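YkuI protein (Bacillus subtilis, PDB 2BAS) binds the second messenger cyclic di-GMP and, through its EAL domain, probably acts as a phosphodiesterase that cleaves it. Local coordinates at residues F351-G355 and E356-Q360; I417-Y421 and S422-E426; K301-H304 and Q305-S309; L221-K225 and I226-L230. All coordinates share one frame; numbering follows the deposited sequence.

Interaction 1: F351-G355 and E356-Q360; sequences FKQDG and EWIYQ
Lys352 lays its aliphatic chain over one face of the Trp357 indole. The CB of Lys352 sits squarely above the six-membered ring of Trp357, 3.5 Å from its centroid and only 1° off the ring normal, a CH-pi contact. The CG of Lys352 runs anti to the backbone N (chi1 -172°), and the extended lysine chain carries its CD across toward the pyrrole side, 3.8 Å from CE2 of Trp357. The ammonium travels on past the ring, where NZ bonds to the backbone O of Thr330; the indole NE1 bonds to the hydroxyl of the same threonine, so both polar ends are tied to one loop residue. With an alanine here instead of Trp357, the methylenes of Lys352 would probably lose their flat support and the Thr330 hydroxyl its indole partner. Lys352 and Trp357 form a non-hydrogen-bonded antiparallel pair in a tight two-residue hairpin, whose type I' turn runs from Gln353 to Glu356 with Asp354 and Gly355 at its corner, both with positive phi. Flanking hydrogen-bonded pairs hold the register: Phe351 N reaches Ile358 O at 2.9 Å, with the reciprocal Ile358 N to Phe351 O bond, and Gln353 N meets Glu356 O at 3.2 Å, while the return bond from Glu356 N to Gln353 O is weak. On the face opposite the indole, CD1 of Ile358 rests 4.0 Å from OE1 of Gln353. The amide of Gln360 lies beside Phe351, OE1 coming to 3.6 Å from the Phe351 CB, with ring and amide planes 17° apart. Strand 356-360 forms one edge of the antiparallel sheet within this chain.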
loop_
_atom_site.group_PDB
_atom_site.type_symbol
_atom_site.label_atom_id
_atom_site.label_comp_id
_atom_site.label_asym_id
_atom_site.label_seq_id
_atom_site.Cartn_x
_atom_site.Cartn_y
_atom_site.Cartn_z
ATOM N N PHE A 351 -9.907 24.251 -17.962
ATOM C CA PHE A 351 -9.882 24.155 -16.510
ATOM C C PHE A 351 -10.864 25.146 -15.924
ATOM O O PHE A 351 -10.915 26.300 -16.350
ATOM C CB PHE A 351 -8.448 24.424 -16.024
ATOM C CG PHE A 351 -8.273 24.394 -14.534
ATOM C CD1 PHE A 351 -8.118 23.189 -13.860
ATOM C CD2 PHE A 351 -8.221 25.576 -13.804
ATOM C CE1 PHE A 351 -7.931 23.151 -12.473
ATOM C CE2 PHE A 351 -8.040 25.552 -12.411
ATOM C CZ PHE A 351 -7.891 24.330 -11.747
ATOM N N LYS A 352 -11.667 24.679 -14.972
ATOM C CA LYS A 352 -12.669 25.520 -14.318
ATOM C C LYS A 352 -12.151 26.039 -12.977
ATOM O O LYS A 352 -12.049 25.291 -11.996
ATOM C CB LYS A 352 -13.991 24.765 -14.151
ATOM C CG LYS A 352 -15.143 25.621 -13.662
ATOM C CD LYS A 352 -16.476 24.883 -13.687
ATOM C CE LYS A 352 -17.611 25.893 -13.544
ATOM N NZ LYS A 352 -18.956 25.294 -13.299
ATOM N N GLN A 353 -11.820 27.327 -12.955
ATOM C CA GLN A 353 -11.261 27.975 -11.785
ATOM C C GLN A 353 -12.205 29.082 -11.356
ATOM O O GLN A 353 -12.431 30.044 -12.097
ATOM C CB GLN A 353 -9.884 28.549 -12.131
ATOM C CG GLN A 353 -9.267 29.463 -11.076
ATOM C CD GLN A 353 -8.260 30.435 -11.680
ATOM O OE1 GLN A 353 -8.520 31.636 -11.746
ATOM N NE2 GLN A 353 -7.120 29.918 -12.147
ATOM N N ASP A 354 -12.763 28.939 -10.157
ATOM C CA ASP A 354 -13.711 29.915 -9.614
ATOM C C ASP A 354 -14.906 30.176 -10.546
ATOM O O ASP A 354 -15.281 31.320 -10.770
ATOM C CB ASP A 354 -13.000 31.231 -9.237
ATOM C CG ASP A 354 -12.449 31.226 -7.810
ATOM O OD1 ASP A 354 -11.920 30.192 -7.350
ATOM O OD2 ASP A 354 -12.545 32.274 -7.138
ATOM N N GLY A 355 -15.481 29.110 -11.099
ATOM C CA GLY A 355 -16.712 29.208 -11.900
ATOM C C GLY A 355 -16.616 29.618 -13.366
ATOM O O GLY A 355 -17.640 29.691 -14.058
ATOM N N GLU A 356 -15.398 29.885 -13.842
ATOM C CA GLU A 356 -15.167 30.315 -15.226
ATOM C C GLU A 356 -14.102 29.429 -15.884
ATOM O O GLU A 356 -13.034 29.203 -15.310
ATOM C CB GLU A 356 -14.732 31.790 -15.272
ATOM C CG GLU A 356 -15.624 32.769 -14.496
ATOM C CD GLU A 356 -16.854 33.247 -15.266
ATOM O OE1 GLU A 356 -17.678 33.972 -14.667
ATOM O OE2 GLU A 356 -17.000 32.920 -16.464
ATOM N N TRP A 357 -14.395 28.927 -17.084
ATOM C CA TRP A 357 -13.485 28.013 -17.791
ATOM C C TRP A 357 -12.285 28.730 -18.380
ATOM O O TRP A 357 -12.408 29.826 -18.923
ATOM C CB TRP A 357 -14.215 27.217 -18.877
ATOM C CG TRP A 357 -15.108 26.192 -18.310
ATOM C CD1 TRP A 357 -16.448 26.314 -18.060
ATOM C CD2 TRP A 357 -14.733 24.882 -17.876
ATOM N NE1 TRP A 357 -16.934 25.151 -17.508
ATOM C CE2 TRP A 357 -15.903 24.254 -17.384
ATOM C CE3 TRP A 357 -13.523 24.172 -17.855
ATOM C CZ2 TRP A 357 -15.900 22.947 -16.880
ATOM C CZ3 TRP A 357 -13.521 22.865 -17.351
ATOM C CH2 TRP A 357 -14.706 22.271 -16.869
ATOM N N ILE A 358 -11.130 28.087 -18.269
ATOM C CA ILE A 358 -9.867 28.644 -18.724
ATOM C C ILE A 358 -9.181 27.668 -19.685
ATOM O O ILE A 358 -9.513 26.496 -19.713
ATOM C CB ILE A 358 -9.005 29.040 -17.494
ATOM C CG1 ILE A 358 -9.416 30.442 -17.032
ATOM C CG2 ILE A 358 -7.502 28.997 -17.783
ATOM C CD1 ILE A 358 -9.144 30.719 -15.568
ATOM N N TYR A 359 -8.263 28.162 -20.506
ATOM C CA TYR A 359 -7.572 27.315 -21.459
ATOM C C TYR A 359 -6.076 27.355 -21.225
ATOM O O TYR A 359 -5.453 28.418 -21.286
ATOM C CB TYR A 359 -7.915 27.716 -22.901
ATOM C CG TYR A 359 -7.070 27.019 -23.951
ATOM C CD1 TYR A 359 -7.142 25.628 -24.143
ATOM C CD2 TYR A 359 -6.198 27.744 -24.756
ATOM C CE1 TYR A 359 -6.362 24.987 -25.110
ATOM C CE2 TYR A 359 -5.416 27.110 -25.726
ATOM C CZ TYR A 359 -5.503 25.736 -25.895
ATOM O OH TYR A 359 -4.721 25.129 -26.860
ATOM N N GLN A 360 -5.508 26.182 -20.969
ATOM C CA GLN A 360 -4.086 26.049 -20.678
ATOM C C GLN A 360 -3.355 25.246 -21.772
ATOM O O GLN A 360 -3.228 24.021 -21.669
ATOM C CB GLN A 360 -3.901 25.401 -19.304
ATOM C CG GLN A 360 -4.606 26.127 -18.161
ATOM C CD GLN A 360 -4.821 25.245 -16.938
ATOM O OE1 GLN A 360 -5.035 24.035 -17.045
ATOM N NE2 GLN A 360 -4.784 25.856 -15.768
#

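Interaction 2: I417-Y421 and S422-E426. With BME (beta-mercaptoethanol), chain C.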
loop_
_atom_site.group_PDB
_atom_site.type_symbol
_atom_site.label_atom_id
_atom_site.label_comp_id
_atom_site.label_asym_id
_atom_site.label_seq_id
_atom_site.Cartn_x
_atom_site.Cartn_y
_atom_site.Cartn_z
ATOM N N ILE A 417 -12.298 13.471 -18.296
ATOM C CA ILE A 417 -13.122 14.468 -17.630
ATOM C C ILE A 417 -12.986 14.280 -16.124
ATOM O O ILE A 417 -13.406 13.256 -15.592
ATOM C CB ILE A 417 -14.588 14.302 -18.005
ATOM C CG1 ILE A 417 -14.779 14.410 -19.522
ATOM C CG2 ILE A 417 -15.418 15.316 -17.284
ATOM C CD1 ILE A 417 -16.149 13.936 -19.998
ATOM N N ASP A 418 -12.389 15.255 -15.446
ATOM C CA ASP A 418 -12.217 15.197 -13.988
ATOM C C ASP A 418 -13.440 15.796 -13.321
ATOM O O ASP A 418 -13.896 16.861 -13.723
ATOM C CB ASP A 418 -10.944 15.945 -13.558
ATOM C CG ASP A 418 -9.657 15.270 -14.062
ATOM O OD1 ASP A 418 -9.696 14.068 -14.435
ATOM O OD2 ASP A 418 -8.599 15.948 -14.082
ATOM N N LEU A 419 -13.982 15.124 -12.314
ATOM C CA LEU A 419 -15.181 15.640 -11.633
ATOM C C LEU A 419 -14.807 16.279 -10.291
ATOM O O LEU A 419 -14.023 15.714 -9.533
ATOM C CB LEU A 419 -16.234 14.540 -11.404
ATOM C CG LEU A 419 -16.543 13.409 -12.388
ATOM C CD1 LEU A 419 -17.967 12.959 -12.166
ATOM C CD2 LEU A 419 -16.367 13.781 -13.836
ATOM N N PRO A 420 -15.383 17.455 -9.984
ATOM C CA PRO A 420 -15.018 18.119 -8.736
ATOM C C PRO A 420 -15.656 17.423 -7.553
ATOM O O PRO A 420 -16.645 16.715 -7.728
ATOM C CB PRO A 420 -15.601 19.524 -8.909
ATOM C CG PRO A 420 -16.768 19.352 -9.824
ATOM C CD PRO A 420 -16.407 18.204 -10.741
ATOM N N TYR A 421 -15.090 17.606 -6.366
ATOM C CA TYR A 421 -15.693 17.085 -5.128
ATOM C C TYR A 421 -17.098 17.655 -4.903
ATOM O O TYR A 421 -17.959 16.976 -4.343
ATOM C CB TYR A 421 -14.796 17.399 -3.906
ATOM C CG TYR A 421 -15.243 16.789 -2.580
ATOM C CD1 TYR A 421 -15.960 17.534 -1.669
ATOM C CD2 TYR A 421 -14.925 15.473 -2.246
ATOM C CE1 TYR A 421 -16.370 16.983 -0.455
ATOM C CE2 TYR A 421 -15.321 14.913 -1.036
ATOM C CZ TYR A 421 -16.034 15.659 -0.149
ATOM O OH TYR A 421 -16.429 15.102 1.071
ATOM N N SER A 422 -17.320 18.897 -5.334
ATOM C CA SER A 422 -18.618 19.539 -5.157
ATOM C C SER A 422 -19.736 18.839 -5.946
ATOM O O SER A 422 -20.913 19.000 -5.632
ATOM C CB SER A 422 -18.558 21.031 -5.509
ATOM O OG SER A 422 -18.381 21.231 -6.899
ATOM N N TYR A 423 -19.368 18.068 -6.961
ATOM C CA TYR A 423 -20.354 17.332 -7.735
ATOM C C TYR A 423 -20.596 15.958 -7.121
ATOM O O TYR A 423 -21.740 15.518 -6.989
ATOM C CB TYR A 423 -19.915 17.182 -9.201
ATOM C CG TYR A 423 -20.803 16.245 -9.986
ATOM C CD1 TYR A 423 -20.449 14.910 -10.173
ATOM C CD2 TYR A 423 -22.015 16.688 -10.517
ATOM C CE1 TYR A 423 -21.279 14.039 -10.878
ATOM C CE2 TYR A 423 -22.845 15.830 -11.235
ATOM C CZ TYR A 423 -22.467 14.513 -11.416
ATOM O OH TYR A 423 -23.299 13.668 -12.122
ATOM N N LEU A 424 -19.502 15.278 -6.793
ATOM C CA LEU A 424 -19.545 13.964 -6.171
ATOM C C LEU A 424 -20.401 13.940 -4.906
ATOM O O LEU A 424 -21.272 13.064 -4.745
ATOM C CB LEU A 424 -18.120 13.524 -5.849
ATOM C CG LEU A 424 -17.299 12.681 -6.852
ATOM C CD1 LEU A 424 -17.906 12.584 -8.246
ATOM C CD2 LEU A 424 -15.845 13.120 -6.886
ATOM N N TYR A 425 -20.195 14.912 -4.015
ATOM C CA TYR A 425 -20.863 14.835 -2.730
ATOM C C TYR A 425 -22.370 15.059 -2.834
ATOM O O TYR A 425 -23.107 14.627 -1.948
ATOM C CB TYR A 425 -20.182 15.703 -1.642
ATOM C CG TYR A 425 -20.556 17.179 -1.645
ATOM C CD1 TYR A 425 -21.859 17.592 -1.372
ATOM C CD2 TYR A 425 -19.600 18.163 -1.897
ATOM C CE1 TYR A 425 -22.203 18.916 -1.393
ATOM C CE2 TYR A 425 -19.948 19.511 -1.894
ATOM C CZ TYR A 425 -21.247 19.868 -1.650
ATOM O OH TYR A 425 -21.607 21.191 -1.639
ATOM N N GLU A 426 -22.837 15.715 -3.899
ATOM C CA GLU A 426 -24.288 15.883 -4.059
ATOM C C GLU A 426 -24.955 14.799 -4.893
ATOM O O GLU A 426 -26.133 14.877 -5.209
ATOM C CB GLU A 426 -24.741 17.313 -4.419
ATOM C CG GLU A 426 -24.139 17.988 -5.621
ATOM C CD GLU A 426 -24.573 19.470 -5.738
ATOM O OE1 GLU A 426 -23.679 20.341 -5.877
ATOM O OE2 GLU A 426 -25.799 19.769 -5.678
HETATM C C1 BME C . -24.380 15.774 -14.994
HETATM C C2 BME C . -23.996 16.522 -16.266
HETATM O O1 BME C . -24.415 14.387 -15.254
HETATM S S2 BME C . -22.759 17.809 -15.954
#
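Leu419 and Tyr423 run alongside each other in the same direction, with CD1 of Leu419 3.7 Å from CE1 of Tyr423; the same methyl is 3.9 Å from CD1 of Leu424. Pro420 CG packs against the CB of Tyr423. Among the aromatic contacts, Tyr425 follows Tyr421 by one turn, so its CB lies over one face of the Tyr421 ring. Its chi1 of 82° folds the Tyr425 ring back over the backbone, bringing CD2 of Tyr425 to 3.7 Å from CD1 of Tyr421; the rings are oblique, planes 53° apart. Replacing Tyr421 by a serine is likely to deprive the Tyr425 ring of this neighbour and free it to turn. The backbone bonds start a short helix with Pro420 at its N-cap: Pro420 O accepts from Tyr423 N at 3.1 Å and weakly from Leu424 N, and Tyr425 N reaches Tyr421 O at 3.1 Å. The Tyr423 hydroxyl bonds to His295 NE2 and, weakly, to O1 of a beta-mercaptoethanol, 3.4 Å from OH. Thus the end of strand 413-419 and the helix 421-424 lie against the long helix 271-311, where Leu419 and Tyr423 both touch Phe299, while Leu419 also meets Phe389 of strand 388-394.

Interaction 3: K301-H304 and Q305-S309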
loop_
_atom_site.group_PDB
_atom_site.type_symbol
_atom_site.label_atom_id
_atom_site.label_comp_id
_atom_site.label_asym_id
_atom_site.label_seq_id
_atom_site.Cartn_x
_atom_site.Cartn_y
_atom_site.Cartn_z
ATOM N N LYS A 301 -23.861 7.893 -20.755
ATOM C CA LYS A 301 -24.890 8.262 -21.731
ATOM C C LYS A 301 -24.881 9.768 -21.977
ATOM O O LYS A 301 -24.978 10.209 -23.129
ATOM C CB LYS A 301 -26.286 7.788 -21.314
ATOM C CG LYS A 301 -26.374 6.306 -21.007
ATOM C CD LYS A 301 -27.772 5.740 -21.280
ATOM C CE LYS A 301 -28.096 4.552 -20.365
ATOM N NZ LYS A 301 -26.948 3.615 -20.157
ATOM N N ARG A 302 -24.737 10.540 -20.898
ATOM C CA ARG A 302 -24.696 11.996 -20.994
ATOM C C ARG A 302 -23.528 12.444 -21.876
ATOM O O ARG A 302 -23.710 13.235 -22.810
ATOM C CB ARG A 302 -24.638 12.647 -19.606
ATOM C CG ARG A 302 -24.563 14.162 -19.611
ATOM C CD ARG A 302 -25.929 14.782 -19.789
ATOM N NE ARG A 302 -25.864 16.206 -20.125
ATOM C CZ ARG A 302 -25.793 16.688 -21.369
ATOM N NH1 ARG A 302 -25.760 15.865 -22.419
ATOM N NH2 ARG A 302 -25.747 18.000 -21.564
ATOM N N VAL A 303 -22.345 11.907 -21.603
ATOM C CA VAL A 303 -21.144 12.244 -22.360
ATOM C C VAL A 303 -21.220 11.783 -23.823
ATOM O O VAL A 303 -20.813 12.517 -24.720
ATOM C CB VAL A 303 -19.875 11.729 -21.639
ATOM C CG1 VAL A 303 -18.619 11.829 -22.526
ATOM C CG2 VAL A 303 -19.686 12.497 -20.306
ATOM N N HIS A 304 -21.758 10.590 -24.065
ATOM C CA HIS A 304 -21.915 10.075 -25.422
ATOM C C HIS A 304 -22.811 11.007 -26.275
ATOM O O HIS A 304 -22.484 11.301 -27.434
ATOM C CB HIS A 304 -22.465 8.645 -25.377
ATOM C CG HIS A 304 -22.478 7.949 -26.701
ATOM N ND1 HIS A 304 -21.331 7.479 -27.309
ATOM C CD2 HIS A 304 -23.499 7.637 -27.534
ATOM C CE1 HIS A 304 -21.646 6.912 -28.460
ATOM N NE2 HIS A 304 -22.955 6.989 -28.619
ATOM N N GLN A 305 -23.926 11.474 -25.709
ATOM C CA GLN A 305 -24.776 12.453 -26.397
ATOM C C GLN A 305 -23.993 13.715 -26.722
ATOM O O GLN A 305 -23.977 14.155 -27.864
ATOM C CB GLN A 305 -25.952 12.864 -25.540
ATOM C CG GLN A 305 -27.039 11.854 -25.424
ATOM C CD GLN A 305 -28.218 12.403 -24.649
ATOM O OE1 GLN A 305 -29.329 12.496 -25.177
ATOM N NE2 GLN A 305 -27.977 12.793 -23.392
ATOM N N ALA A 306 -23.334 14.278 -25.711
ATOM C CA ALA A 306 -22.566 15.512 -25.862
ATOM C C ALA A 306 -21.479 15.436 -26.950
ATOM O O ALA A 306 -21.487 16.243 -27.884
ATOM C CB ALA A 306 -21.988 15.934 -24.533
ATOM N N VAL A 307 -20.564 14.472 -26.837
ATOM C CA VAL A 307 -19.529 14.263 -27.855
ATOM C C VAL A 307 -20.136 14.102 -29.265
ATOM O O VAL A 307 -20.005 14.989 -30.101
ATOM C CB VAL A 307 -18.637 13.042 -27.525
ATOM C CG1 VAL A 307 -17.581 12.865 -28.593
ATOM C CG2 VAL A 307 -17.970 13.198 -26.139
ATOM N N THR A 308 -20.823 12.985 -29.507
ATOM C CA THR A 308 -21.401 12.690 -30.824
ATOM C C THR A 308 -22.216 13.854 -31.401
ATOM O O THR A 308 -22.159 14.122 -32.596
ATOM C CB THR A 308 -22.267 11.410 -30.803
ATOM O OG1 THR A 308 -23.318 11.567 -29.842
ATOM C CG2 THR A 308 -21.422 10.177 -30.440
ATOM N N SER A 309 -22.961 14.544 -30.540
ATOM C CA SER A 309 -23.717 15.734 -30.928
ATOM C C SER A 309 -22.804 16.906 -31.323
ATOM O O SER A 309 -22.986 17.510 -32.383
ATOM C CB SER A 309 -24.664 16.134 -29.799
ATOM O OG SER A 309 -24.997 17.502 -29.873
#
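Thr308, with chi1 at 58°, tucks OG1 in over its own backbone, which turns the hydroxyl back onto the carbonyl of His304 one helical turn earlier and leaves the methyl facing the imidazole. His304 has CG anti to its backbone N (chi1 -172°), and this carries the ring along the helix until CG2 of Thr308 lies over one face of it, 4.0 Å from the centroid and 18° off the normal. His304 O is held twice by one residue: to the ordinary helical bond from Thr308 N, at 3.1 Å, OG1 of Thr308 adds a second at 2.6 Å, the two arriving from opposite faces of the carbonyl plane. Regular i to i+4 bonds continue the pattern, as in Val307 N to Val303 O at 2.9 Å. The two valines also meet through their methyls, CG1 of Val303 lying 3.9 Å from CG2 of Val307. On another side, the guanidinium of Arg302 stands nearly perpendicular to the Gln305 amide, and NH1 of Arg302 is 3.9 Å from NE2 of Gln305; the salt bridge of Arg302 is made by NH2 to Glu328. ND1 of His304 is bonded to the hydroxyl of Tyr407. This part of helix 271-311 is thus packed on two elements: Val303 and Val307 meet the sheet at Ile417, Leu415 and Tyr407 of strands 413-419 and 401-409, and Ala306 and Val307 meet Leu325 and Phe321 of helix 318-328.

Interaction 4: L221-K225 and I226-L230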
loop_
_atom_site.group_PDB
_atom_site.type_symbol
_atom_site.label_atom_id
_atom_site.label_comp_id
_atom_site.label_asym_id
_atom_site.label_seq_id
_atom_site.Cartn_x
_atom_site.Cartn_y
_atom_site.Cartn_z
ATOM N N LEU A 221 -3.294 -4.358 0.232
ATOM C CA LEU A 221 -2.864 -4.760 -1.110
ATOM C C LEU A 221 -1.585 -5.560 -1.093
ATOM O O LEU A 221 -1.522 -6.645 -1.673
ATOM C CB LEU A 221 -2.622 -3.545 -2.011
ATOM C CG LEU A 221 -3.788 -2.666 -2.450
ATOM C CD1 LEU A 221 -3.231 -1.619 -3.397
ATOM C CD2 LEU A 221 -4.935 -3.461 -3.094
ATOM N N LEU A 222 -0.557 -4.994 -0.461
ATOM C CA LEU A 222 0.734 -5.647 -0.319
ATOM C C LEU A 222 0.553 -7.040 0.268
ATOM O O LEU A 222 1.243 -7.985 -0.148
ATOM C CB LEU A 222 1.675 -4.801 0.550
ATOM C CG LEU A 222 3.032 -5.369 0.989
ATOM C CD1 LEU A 222 3.908 -5.697 -0.206
ATOM C CD2 LEU A 222 3.752 -4.393 1.889
ATOM N N ALA A 223 -0.386 -7.159 1.209
ATOM C CA ALA A 223 -0.648 -8.425 1.897
ATOM C C ALA A 223 -1.260 -9.447 0.954
ATOM O O ALA A 223 -0.956 -10.640 1.037
ATOM C CB ALA A 223 -1.549 -8.216 3.096
ATOM N N ARG A 224 -2.117 -8.993 0.050
ATOM C CA ARG A 224 -2.728 -9.914 -0.891
ATOM C C ARG A 224 -1.646 -10.448 -1.819
ATOM O O ARG A 224 -1.625 -11.641 -2.142
ATOM C CB ARG A 224 -3.819 -9.224 -1.701
ATOM C CG ARG A 224 -4.966 -10.144 -2.061
ATOM C CD ARG A 224 -6.042 -9.403 -2.819
ATOM N NE ARG A 224 -5.731 -9.260 -4.237
ATOM C CZ ARG A 224 -6.164 -10.092 -5.176
ATOM N NH1 ARG A 224 -6.915 -11.135 -4.839
ATOM N NH2 ARG A 224 -5.840 -9.888 -6.445
ATOM N N LYS A 225 -0.745 -9.552 -2.230
ATOM C CA LYS A 225 0.359 -9.914 -3.121
ATOM C C LYS A 225 1.359 -10.912 -2.522
ATOM O O LYS A 225 1.801 -11.820 -3.219
ATOM C CB LYS A 225 1.077 -8.676 -3.687
ATOM C CG LYS A 225 0.709 -8.376 -5.147
ATOM C CD LYS A 225 -0.414 -7.360 -5.277
ATOM C CE LYS A 225 -1.160 -7.436 -6.616
ATOM N NZ LYS A 225 -0.341 -7.307 -7.857
ATOM N N ILE A 226 1.680 -10.762 -1.238
ATOM C CA ILE A 226 2.728 -11.580 -0.596
ATOM C C ILE A 226 2.208 -12.764 0.217
ATOM O O ILE A 226 2.986 -13.609 0.647
ATOM C CB ILE A 226 3.678 -10.730 0.306
ATOM C CG1 ILE A 226 2.905 -10.107 1.485
ATOM C CG2 ILE A 226 4.413 -9.673 -0.525
ATOM C CD1 ILE A 226 3.767 -9.709 2.655
ATOM N N GLY A 227 0.900 -12.812 0.446
ATOM C CA GLY A 227 0.276 -13.956 1.103
ATOM C C GLY A 227 0.202 -13.885 2.612
ATOM O O GLY A 227 0.302 -14.903 3.294
ATOM N N ALA A 228 0.033 -12.686 3.145
ATOM C CA ALA A 228 -0.172 -12.535 4.578
ATOM C C ALA A 228 -1.666 -12.325 4.791
ATOM O O ALA A 228 -2.263 -11.446 4.157
ATOM C CB ALA A 228 0.626 -11.352 5.128
ATOM N N ALA A 229 -2.271 -13.148 5.645
ATOM C CA ALA A 229 -3.672 -12.968 6.004
ATOM C C ALA A 229 -3.769 -11.839 7.029
ATOM O O ALA A 229 -2.844 -11.629 7.824
ATOM C CB ALA A 229 -4.250 -14.253 6.578
ATOM N N LEU A 230 -4.889 -11.132 7.016
ATOM C CA LEU A 230 -5.124 -10.045 7.944
ATOM C C LEU A 230 -5.967 -10.521 9.113
ATOM O O LEU A 230 -7.037 -11.107 8.931
ATOM C CB LEU A 230 -5.844 -8.880 7.255
ATOM C CG LEU A 230 -5.220 -8.311 5.982
ATOM C CD1 LEU A 230 -6.179 -7.321 5.344
ATOM C CD2 LEU A 230 -3.867 -7.656 6.257
#
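Ala223 O is gripped by two backbone donors where the helix ends: Gly227 N at 2.9 Å and Ala228 N at 3.1 Å. One residue earlier, Ile226 N makes the ordinary i to i+4 bond to Leu222 O at 3.0 Å. Gly227 then leaves helical geometry with positive phi (89°); at these backbone angles a CB would collide with the carbonyl O of Ile226, so only glycine fits easily. The turn sends the chain back past the helix, so that the methyl of Ala223 faces the outgoing segment: its CB is 4.3 Å from the CB of Ala228 and 4.0 Å from CD2 of Leu230. Alongside, CD1 of Leu222 touches CG2 of Ile226 at 4.0 Å. A chi1 of 64° in Ile226 swings its CG1 inward, next to Leu222 O. Leu196 of strand 195-199 packs on Ala223, Ala228 and Leu230 together, while Ile226 leans on Ile188 of helix 185-191. The outer flank belongs to the dimer, since Arg224 forms a salt bridge with Asp391 of the second subunit. This is a glycine C-cap: a 6→1 bond, as in a Schellman motif, is paired with a 5→1 bond in place of that motif's usual 5→2 bond. It returns the chain from helix 211-226 into strand 229-233, parallel to strand 195-199, as the closing turn of a beta-alpha-beta crossover in the barrel-like EAL domain.

Interactions 1, 2 and 3 lie together in the C-terminal part of the chain. Interactions 1 and 2 belong to the same antiparallel sheet, centres 15 Å apart and nearest atoms about 6 Å apart without touching. Interaction 3 reaches that sheet directly: CG2 of Val303 packs 3.8 Å from CD1 of Ile417. A beta-mercaptoethanol, probably from the crystallisation liquor, lies beside Tyr423 of interaction 2 and, nearest atoms about 4 Å apart, by the Arg302 side chain of interaction 3, so it sits between the two. Interaction 4 stands apart in the EAL domain, its centre 32 Å from that of interaction 2. Through Arg224 it meets Asp391 of the second subunit, on that subunit's counterpart of the sheet carrying interactions 1 and 2.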